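Alr4995 protein (Nostoc sp., PDB 6LRF) is a bifunctional enzyme, an arginine dihydrolase that breaks arginine down to ornithine and an ornithine cyclodeaminase that probably turns ornithine into proline. Local coordinates at residues B[40-43]-B[44-47]; B[161-164]-B[165-168]; B[528-531]-B[532-535]. All coordinates share one frame; numbering follows the deposited sequence.

Contact 1 (B[40-43]-B[44-47])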
ATOM      1  N   GLN B  40      41.645 -26.961  25.346  1.00 50.03           N
ATOM      2  CA  GLN B  40      40.578 -26.221  26.024  1.00 50.19           C
ATOM      3  C   GLN B  40      39.882 -27.095  27.069  1.00 43.04           C
ATOM      4  O   GLN B  40      39.584 -26.632  28.178  1.00 43.12           O
ATOM      5  CB  GLN B  40      39.555 -25.695  25.015  1.00 42.51           C
ATOM      6  CG  GLN B  40      40.051 -24.575  24.113  1.00 44.50           C
ATOM      7  CD  GLN B  40      39.019 -24.196  23.053  1.00 50.17           C
ATOM      8  OE1 GLN B  40      38.067 -24.934  22.816  1.00 48.61           O
ATOM      9  NE2 GLN B  40      39.208 -23.047  22.414  1.00 51.80           N
ATOM     10  N   TRP B  41      39.629 -28.354  26.703  1.00 39.61           N
ATOM     11  CA  TRP B  41      39.043 -29.326  27.621  1.00 43.92           C
ATOM     12  C   TRP B  41      39.890 -29.459  28.879  1.00 48.23           C
ATOM     13  O   TRP B  41      39.367 -29.396  29.997  1.00 46.11           O
ATOM     14  CB  TRP B  41      38.892 -30.694  26.949  1.00 42.53           C
ATOM     15  CG  TRP B  41      38.110 -31.677  27.781  1.00 43.77           C
ATOM     16  CD1 TRP B  41      36.762 -31.889  27.746  1.00 44.68           C
ATOM     17  CD2 TRP B  41      38.628 -32.567  28.777  1.00 45.32           C
ATOM     18  NE1 TRP B  41      36.407 -32.859  28.654  1.00 39.76           N
ATOM     19  CE2 TRP B  41      37.535 -33.295  29.298  1.00 42.15           C
ATOM     20  CE3 TRP B  41      39.910 -32.822  29.282  1.00 51.02           C
ATOM     21  CZ2 TRP B  41      37.682 -34.260  30.298  1.00 41.71           C
ATOM     22  CZ3 TRP B  41      40.056 -33.785  30.280  1.00 47.06           C
ATOM     23  CH2 TRP B  41      38.945 -34.491  30.775  1.00 44.44           C
ATOM     24  N   GLN B  42      41.201 -29.632  28.692  1.00 49.28           N
ATOM     25  CA  GLN B  42      42.128 -29.768  29.813  1.00 45.91           C
ATOM     26  C   GLN B  42      42.047 -28.553  30.727  1.00 44.19           C
ATOM     27  O   GLN B  42      42.090 -28.683  31.947  1.00 47.17           O
ATOM     28  CB  GLN B  42      43.564 -29.969  29.312  1.00 47.32           C
ATOM     29  CG  GLN B  42      43.826 -31.358  28.745  1.00 47.50           C
ATOM     30  CD  GLN B  42      43.917 -32.425  29.826  1.00 47.60           C
ATOM     31  OE1 GLN B  42      44.231 -32.129  30.984  1.00 48.89           O
ATOM     32  NE2 GLN B  42      43.647 -33.676  29.451  1.00 43.40           N
ATOM     33  N   GLY B  43      41.912 -27.375  30.134  1.00 42.50           N
ATOM     34  CA  GLY B  43      41.769 -26.160  30.915  1.00 49.93           C
ATOM     35  C   GLY B  43      40.591 -26.225  31.870  1.00 45.81           C
ATOM     36  O   GLY B  43      40.714 -25.886  33.052  1.00 47.43           O
ATOM     37  N   LEU B  44      39.445 -26.666  31.351  1.00 48.82           N
ATOM     38  CA  LEU B  44      38.243 -26.865  32.167  1.00 47.26           C
ATOM     39  C   LEU B  44      38.474 -27.940  33.231  1.00 44.85           C
ATOM     40  O   LEU B  44      38.221 -27.738  34.430  1.00 44.93           O
ATOM     41  CB  LEU B  44      37.059 -27.253  31.279  1.00 42.63           C
ATOM     42  CG  LEU B  44      35.766 -27.568  32.021  1.00 40.64           C
ATOM     43  CD1 LEU B  44      35.363 -26.385  32.892  1.00 36.66           C
ATOM     44  CD2 LEU B  44      34.677 -27.912  31.018  1.00 40.71           C
ATOM     45  N   TYR B  45      38.951 -29.083  32.755  1.00 43.54           N
ATOM     46  CA  TYR B  45      39.302 -30.211  33.591  1.00 45.11           C
ATOM     47  C   TYR B  45      40.210 -29.789  34.746  1.00 46.88           C
ATOM     48  O   TYR B  45      39.915 -30.064  35.916  1.00 47.54           O
ATOM     49  CB  TYR B  45      39.970 -31.278  32.726  1.00 42.78           C
ATOM     50  CG  TYR B  45      40.355 -32.531  33.463  1.00 51.92           C
ATOM     51  CD1 TYR B  45      39.421 -33.233  34.212  1.00 46.63           C
ATOM     52  CD2 TYR B  45      41.652 -33.026  33.395  1.00 50.06           C
ATOM     53  CE1 TYR B  45      39.770 -34.387  34.882  1.00 46.62           C
ATOM     54  CE2 TYR B  45      42.010 -34.177  34.062  1.00 48.79           C
ATOM     55  CZ  TYR B  45      41.069 -34.855  34.805  1.00 49.16           C
ATOM     56  OH  TYR B  45      41.429 -36.008  35.469  1.00 46.22           O
ATOM     57  N   GLN B  46      41.296 -29.095  34.415  1.00 49.43           N
ATOM     58  CA  GLN B  46      42.265 -28.666  35.422  1.00 51.64           C
ATOM     59  C   GLN B  46      41.638 -27.715  36.447  1.00 52.10           C
ATOM     60  O   GLN B  46      41.833 -27.886  37.652  1.00 50.71           O
ATOM     61  CB  GLN B  46      43.483 -27.994  34.765  1.00 52.73           C
ATOM     62  CG  GLN B  46      44.359 -28.909  33.896  1.00 54.03           C
ATOM     63  CD  GLN B  46      44.930 -30.097  34.648  1.00 61.99           C
ATOM     64  OE1 GLN B  46      45.251 -30.003  35.837  1.00 67.68           O
ATOM     65  NE2 GLN B  46      45.088 -31.223  33.947  1.00 59.83           N
ATOM     66  N   ILE B  47      40.884 -26.724  35.965  1.00 49.12           N
ATOM     67  CA  ILE B  47      40.233 -25.760  36.851  1.00 50.16           C
ATOM     68  C   ILE B  47      39.250 -26.445  37.795  1.00 52.12           C
ATOM     69  O   ILE B  47      39.237 -26.178  39.004  1.00 53.70           O
ATOM     70  CB  ILE B  47      39.481 -24.673  36.067  1.00 49.41           C
ATOM     71  CG1 ILE B  47      40.461 -23.782  35.304  1.00 53.84           C
ATOM     72  CG2 ILE B  47      38.664 -23.821  37.012  1.00 48.94           C
ATOM     73  CD1 ILE B  47      39.789 -22.838  34.322  1.00 48.38           C
TER
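On helix 34-49, in the GME-family part of the chain, W41 and Y45 lie one turn apart and make an offset stack. The six-membered ring of W41 and the ring of Y45 have centroids 4.8 Å apart and planes inclined by 25°. Each ring is overlapped near its rim: Y45 CB lies over the indole face as a CH-pi contact, W41 CH2 over a face of the Y45 ring, and W41 CZ3 comes within 3.4 Å of Y45 CG. In both residues CG stands opposite the backbone N (chi1 -172° and -178°), which sends both rings off the same side of the helix. The backbone bond from Y45 N to W41 O, 2.8 Å, ties the same pair. In this alpha/beta fold the helix lies against strands 6-9 and 53-56: W41 rests on M9 and L56, Y45 on V54 and L56. With an alanine at Y45 only CB would remain over the indole, and the ring overlap with W41 would probably be lost and a gap opened against V54 and L56. Beside the stack, Q42 and Q46 bend at chi2 and join through their nearly coplanar amides, Q46 NE2 giving to Q42 OE1 at 3.2 Å. Q42 OE1 also sits at the edge of the Y45 ring, 3.6 Å from Y45 CD2.

Contact 2 (B[161-164]-B[165-168])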
ATOM      1  N   LEU B 161      11.021 -24.290  25.720  1.00 22.41           N
ATOM      2  CA  LEU B 161      12.069 -23.666  24.935  1.00 27.94           C
ATOM      3  C   LEU B 161      11.529 -23.331  23.558  1.00 25.51           C
ATOM      4  O   LEU B 161      10.933 -24.197  22.925  1.00 22.89           O
ATOM      5  CB  LEU B 161      13.275 -24.606  24.802  1.00 21.55           C
ATOM      6  CG  LEU B 161      13.980 -25.038  26.090  1.00 25.68           C
ATOM      7  CD1 LEU B 161      14.849 -26.271  25.840  1.00 24.50           C
ATOM      8  CD2 LEU B 161      14.810 -23.885  26.643  1.00 24.77           C
ATOM      9  N   ILE B 162      11.779 -22.106  23.081  1.00 31.59           N
ATOM     10  CA  ILE B 162      11.203 -21.629  21.811  1.00 30.50           C
ATOM     11  C   ILE B 162      12.228 -21.111  20.812  1.00 34.02           C
ATOM     12  O   ILE B 162      11.876 -20.773  19.689  1.00 32.57           O
ATOM     13  CB  ILE B 162      10.195 -20.495  22.048  1.00 28.19           C
ATOM     14  CG1 ILE B 162      10.887 -19.341  22.776  1.00 27.49           C
ATOM     15  CG2 ILE B 162       9.010 -20.998  22.852  1.00 30.77           C
ATOM     16  CD1 ILE B 162      10.021 -18.134  22.967  1.00 34.67           C
ATOM     17  N   ASP B 163      13.488 -21.038  21.227  1.00 34.73           N
ATOM     18  CA  ASP B 163      14.576 -20.575  20.367  1.00 33.69           C
ATOM     19  C   ASP B 163      15.526 -21.740  20.060  1.00 40.78           C
ATOM     20  O   ASP B 163      16.208 -22.253  20.953  1.00 32.57           O
ATOM     21  CB  ASP B 163      15.332 -19.424  21.045  1.00 33.29           C
ATOM     22  CG  ASP B 163      16.320 -18.724  20.107  1.00 42.16           C
ATOM     23  OD1 ASP B 163      16.947 -19.398  19.259  1.00 40.41           O
ATOM     24  OD2 ASP B 163      16.480 -17.487  20.228  1.00 41.45           O
ATOM     25  N   GLU B 164      15.584 -22.137  18.794  1.00 35.70           N
ATOM     26  CA  GLU B 164      16.328 -23.322  18.395  1.00 36.96           C
ATOM     27  C   GLU B 164      17.831 -23.245  18.708  1.00 39.59           C
ATOM     28  O   GLU B 164      18.498 -24.274  18.805  1.00 40.50           O
ATOM     29  CB  GLU B 164      16.113 -23.578  16.907  1.00 40.79           C
ATOM     30  CG  GLU B 164      16.591 -24.936  16.449  1.00 54.73           C
ATOM     31  CD  GLU B 164      16.711 -25.032  14.937  1.00 66.72           C
ATOM     32  OE1 GLU B 164      16.574 -23.985  14.254  1.00 58.30           O
ATOM     33  OE2 GLU B 164      16.945 -26.158  14.436  1.00 69.22           O
ATOM     34  N   ARG B 165      18.362 -22.039  18.880  1.00 34.40           N
ATOM     35  CA  ARG B 165      19.762 -21.889  19.273  1.00 40.19           C
ATOM     36  C   ARG B 165      19.980 -22.421  20.689  1.00 40.24           C
ATOM     37  O   ARG B 165      21.017 -23.009  20.994  1.00 39.16           O
ATOM     38  CB  ARG B 165      20.198 -20.425  19.192  1.00 38.90           C
ATOM     39  CG  ARG B 165      20.282 -19.874  17.761  1.00 44.27           C
ATOM     40  CD  ARG B 165      20.529 -18.375  17.764  1.00 39.33           C
ATOM     41  NE  ARG B 165      19.421 -17.655  18.377  1.00 42.32           N
ATOM     42  CZ  ARG B 165      19.513 -16.444  18.914  1.00 44.89           C
ATOM     43  NH1 ARG B 165      20.674 -15.798  18.918  1.00 39.09           N
ATOM     44  NH2 ARG B 165      18.438 -15.876  19.451  1.00 43.54           N
ATOM     45  N   PHE B 166      18.988 -22.209  21.547  1.00 33.72           N
ATOM     46  CA  PHE B 166      19.060 -22.652  22.928  1.00 33.93           C
ATOM     47  C   PHE B 166      18.135 -23.845  23.082  1.00 30.78           C
ATOM     48  O   PHE B 166      17.063 -23.766  23.706  1.00 28.07           O
ATOM     49  CB  PHE B 166      18.718 -21.495  23.861  1.00 35.59           C
ATOM     50  CG  PHE B 166      19.502 -20.246  23.546  1.00 37.19           C
ATOM     51  CD1 PHE B 166      20.842 -20.147  23.905  1.00 35.64           C
ATOM     52  CD2 PHE B 166      18.916 -19.190  22.850  1.00 35.69           C
ATOM     53  CE1 PHE B 166      21.580 -19.004  23.594  1.00 37.68           C
ATOM     54  CE2 PHE B 166      19.642 -18.045  22.543  1.00 38.47           C
ATOM     55  CZ  PHE B 166      20.977 -17.950  22.914  1.00 39.63           C
ATOM     56  N   TYR B 167      18.592 -24.942  22.471  1.00 30.00           N
ATOM     57  CA  TYR B 167      17.836 -26.173  22.273  1.00 30.42           C
ATOM     58  C   TYR B 167      17.846 -27.086  23.509  1.00 30.18           C
ATOM     59  O   TYR B 167      17.001 -27.977  23.633  1.00 29.17           O
ATOM     60  CB  TYR B 167      18.393 -26.924  21.046  1.00 28.34           C
ATOM     61  CG  TYR B 167      19.838 -27.389  21.199  1.00 35.98           C
ATOM     62  CD1 TYR B 167      20.900 -26.504  21.046  1.00 33.94           C
ATOM     63  CD2 TYR B 167      20.131 -28.713  21.512  1.00 31.11           C
ATOM     64  CE1 TYR B 167      22.216 -26.928  21.194  1.00 34.91           C
ATOM     65  CE2 TYR B 167      21.447 -29.149  21.664  1.00 34.19           C
ATOM     66  CZ  TYR B 167      22.486 -28.254  21.502  1.00 37.58           C
ATOM     67  OH  TYR B 167      23.800 -28.683  21.654  1.00 41.24           O
ATOM     68  N   HIS B 168      18.811 -26.869  24.406  1.00 28.30           N
ATOM     69  CA  HIS B 168      18.811 -27.510  25.725  1.00 27.88           C
ATOM     70  C   HIS B 168      18.587 -26.459  26.798  1.00 26.28           C
ATOM     71  O   HIS B 168      19.006 -25.312  26.654  1.00 27.28           O
ATOM     72  CB  HIS B 168      20.133 -28.246  26.003  1.00 28.78           C
ATOM     73  CG  HIS B 168      20.223 -29.605  25.387  1.00 29.21           C
ATOM     74  ND1 HIS B 168      21.431 -30.208  25.094  1.00 34.10           N
ATOM     75  CD2 HIS B 168      19.263 -30.494  25.033  1.00 29.39           C
ATOM     76  CE1 HIS B 168      21.210 -31.401  24.567  1.00 31.50           C
ATOM     77  NE2 HIS B 168      19.904 -31.601  24.521  1.00 30.28           N
TER
HETATM   78  O   HOH W   1      15.014 -21.843  23.520  1.00 27.59           O
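D163 and R165 hold the tight side of a turn that changes the chain's direction by 136°. R165 approaches the carboxylate side-on, with NH2 2.7 Å from D163 OD2 on its syn lone pair and NE 3.2 Å from D163 OD1, so two nitrogens meet two oxygens in a salt bridge, the carboxylate and guanidinium planes being 36° apart. D163 OD1 accepts again, on its anti side, from the backbone N of R165 at 3.0 Å, which makes an Asx turn. The beta turn around it closes with F166 N on D163 O at 2.8 Å. The bend of R165 at chi3 (-63°) brings the centre of its guanidinium beneath F166 CE2, which stands 3.9 Å above the guanidinium plane. R165 NH1 reaches E475 of a second subunit. The inner side is water-mediated: a water accepts from D163 N and donates to F166 O, and L161 CD1 touches Y167 O at 3.5 Å. The loose side is at E164, exposed to solvent, its extended chain leading away from the turn. The loop runs between strands 155-160 and 173-175; L161 pairs through its backbone with Y136 of strand 132-136, and R165 NH2 also bridges to E210 of helix 210-213.

Contact 3 (B[528-531]-B[532-535])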
ATOM      1  N   VAL B 528      -6.002  -1.941  27.396  1.00 18.08           N
ATOM      2  CA  VAL B 528      -6.114  -3.386  27.594  1.00 19.44           C
ATOM      3  C   VAL B 528      -4.882  -4.119  27.042  1.00 22.00           C
ATOM      4  O   VAL B 528      -4.368  -5.021  27.687  1.00 20.16           O
ATOM      5  CB  VAL B 528      -7.375  -3.996  26.942  1.00 19.34           C
ATOM      6  CG1 VAL B 528      -7.411  -5.504  27.188  1.00 20.56           C
ATOM      7  CG2 VAL B 528      -8.648  -3.357  27.500  1.00 17.24           C
ATOM      8  N   HIS B 529      -4.415  -3.739  25.854  1.00 18.10           N
ATOM      9  CA  HIS B 529      -3.260  -4.398  25.251  1.00 18.34           C
ATOM     10  C   HIS B 529      -1.987  -4.174  26.056  1.00 21.53           C
ATOM     11  O   HIS B 529      -1.173  -5.082  26.196  1.00 19.52           O
ATOM     12  CB  HIS B 529      -3.053  -3.910  23.810  1.00 22.60           C
ATOM     13  CG  HIS B 529      -4.022  -4.499  22.841  1.00 24.58           C
ATOM     14  ND1 HIS B 529      -3.736  -5.625  22.099  1.00 32.69           N
ATOM     15  CD2 HIS B 529      -5.288  -4.146  22.518  1.00 25.39           C
ATOM     16  CE1 HIS B 529      -4.776  -5.922  21.341  1.00 34.07           C
ATOM     17  NE2 HIS B 529      -5.735  -5.044  21.583  1.00 26.17           N
ATOM     18  N   ASP B 530      -1.805  -2.959  26.564  1.00 21.04           N
ATOM     19  CA  ASP B 530      -0.636  -2.648  27.377  1.00 21.39           C
ATOM     20  C   ASP B 530      -0.652  -3.490  28.647  1.00 25.85           C
ATOM     21  O   ASP B 530       0.362  -4.078  29.038  1.00 22.40           O
ATOM     22  CB  ASP B 530      -0.602  -1.168  27.735  1.00 20.60           C
ATOM     23  CG  ASP B 530       0.470  -0.838  28.776  1.00 26.10           C
ATOM     24  OD1 ASP B 530       1.684  -0.922  28.449  1.00 25.85           O
ATOM     25  OD2 ASP B 530       0.096  -0.455  29.906  1.00 26.19           O
ATOM     26  N   ILE B 531      -1.816  -3.559  29.286  1.00 18.04           N
ATOM     27  CA  ILE B 531      -1.915  -4.316  30.516  1.00 20.26           C
ATOM     28  C   ILE B 531      -1.745  -5.807  30.207  1.00 22.78           C
ATOM     29  O   ILE B 531      -1.013  -6.487  30.901  1.00 21.08           O
ATOM     30  CB  ILE B 531      -3.225  -4.024  31.230  1.00 21.10           C
ATOM     31  CG1 ILE B 531      -3.215  -2.559  31.684  1.00 23.07           C
ATOM     32  CG2 ILE B 531      -3.399  -4.953  32.424  1.00 22.84           C
ATOM     33  CD1 ILE B 531      -4.510  -2.059  32.305  1.00 27.72           C
ATOM     34  N   GLU B 532      -2.355  -6.298  29.129  1.00 19.74           N
ATOM     35  CA  GLU B 532      -2.191  -7.706  28.757  1.00 25.01           C
ATOM     36  C   GLU B 532      -0.725  -8.071  28.505  1.00 24.26           C
ATOM     37  O   GLU B 532      -0.246  -9.100  28.980  1.00 24.21           O
ATOM     38  CB  GLU B 532      -3.017  -8.047  27.517  1.00 23.82           C
ATOM     39  CG  GLU B 532      -3.110  -9.544  27.249  1.00 25.79           C
ATOM     40  CD  GLU B 532      -3.603  -9.874  25.845  1.00 33.25           C
ATOM     41  OE1 GLU B 532      -4.149  -8.989  25.145  1.00 31.41           O
ATOM     42  OE2 GLU B 532      -3.414 -11.032  25.429  1.00 32.36           O
ATOM     43  N   GLN B 533      -0.021  -7.234  27.752  1.00 23.73           N
ATOM     44  CA  GLN B 533       1.370  -7.515  27.415  1.00 22.69           C
ATOM     45  C   GLN B 533       2.221  -7.583  28.670  1.00 27.28           C
ATOM     46  O   GLN B 533       3.151  -8.386  28.756  1.00 26.60           O
ATOM     47  CB  GLN B 533       1.928  -6.462  26.457  1.00 26.72           C
ATOM     48  CG  GLN B 533       3.466  -6.284  26.528  1.00 31.57           C
ATOM     49  CD  GLN B 533       3.978  -5.066  25.731  1.00 42.29           C
ATOM     50  OE1 GLN B 533       4.093  -5.129  24.510  1.00 52.57           O
ATOM     51  NE2 GLN B 533       4.292  -3.964  26.422  1.00 38.55           N
ATOM     52  N   ASN B 534       1.891  -6.754  29.651  1.00 21.87           N
ATOM     53  CA  ASN B 534       2.711  -6.658  30.847  1.00 25.99           C
ATOM     54  C   ASN B 534       2.349  -7.692  31.909  1.00 25.61           C
ATOM     55  O   ASN B 534       3.211  -8.137  32.650  1.00 28.20           O
ATOM     56  CB  ASN B 534       2.629  -5.239  31.421  1.00 29.08           C
ATOM     57  CG  ASN B 534       3.527  -4.273  30.673  1.00 30.00           C
ATOM     58  OD1 ASN B 534       4.712  -4.168  30.976  1.00 31.50           O
ATOM     59  ND2 ASN B 534       2.982  -3.601  29.658  1.00 22.90           N
HETATM   60  N   MSE B 535       1.082  -8.080  31.972  1.00 23.40           N
HETATM   61  CA  MSE B 535       0.645  -9.096  32.918  1.00 26.91           C
HETATM   62  C   MSE B 535       0.884 -10.507  32.392  1.00 32.30           C
HETATM   63  O   MSE B 535       1.302 -11.386  33.142  1.00 37.46           O
HETATM   64  CB  MSE B 535      -0.839  -8.950  33.238  1.00 27.03           C
HETATM   65  CG  MSE B 535      -1.223  -7.813  34.162  1.00 33.05           C
HETATM   66 SE   MSE B 535      -3.160  -7.883  34.486  0.39 27.41          SE
HETATM   67  CE  MSE B 535      -3.225  -9.644  35.321  1.00 28.58           C
TER
HETATM   68  O   HOH W   2       3.897  -1.702  27.558  1.00 31.02           O
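D530 and N534 are brought together by their first torsions: a chi1 of 170° turns the D530 carboxylate along the helix toward N534, while -80° in N534 sets CG beside its own backbone N and folds the amide back on the preceding turn. N534 ND2 then gives an almost straight bond to the backbone O of D530, 2.7 Å long with 174° at the hydrogen, the oxygen lying in the amide plane. That same oxygen takes the helical bond from N534 N at 3.1 Å, the two donors arriving from opposite faces of the carbonyl plane. The other hydrogen of N534 ND2 goes to a water at 3.0 Å, which in turn donates to D530 OD1; a bridge thus replaces a direct bond between the side chains, whose planes are steeply inclined. Helix 524-536 directly follows strand 519-523 of the parallel, Rossmann-type sheet. Across to helix 583-589 the D530 carboxylate accepts from the backbone N of V583 and of M584, a setting that probably steadies its negative charge, and N534 OD1 bonds to S581, just ahead of that helix. On another side of helix 524-536 I531 and M535, a selenomethionine, run alongside each other, I531 CG2 lying 3.6 Å from M535 SE, with I531 also packed on V560 of helix 554-567.

In the fold
All three contacts are local, but their places differ. Contact 1 lies about 37 Å (centre to centre) from the middle of the chain, with stacked rings facing the strands and a glutamine pair on the outer side. Contact 2, in the same GME-family region but in a loop, has its centre about 26 Å from that of contact 1 and is ionic, its arginine shared with another subunit. Contact 3, the most buried, belongs to the Rossmann-type region; D530 and N534 bond to backbone, water and neighbouring residues. Contacts 1 and 3 each add side-chain interactions to a single helix, whereas in contact 2 the D163 carboxylate adds to the backbone bond of a turn. Contacts 2 and 3, nearest atoms about 13 Å apart, do not touch; the other pairs are at least 14 Å apart.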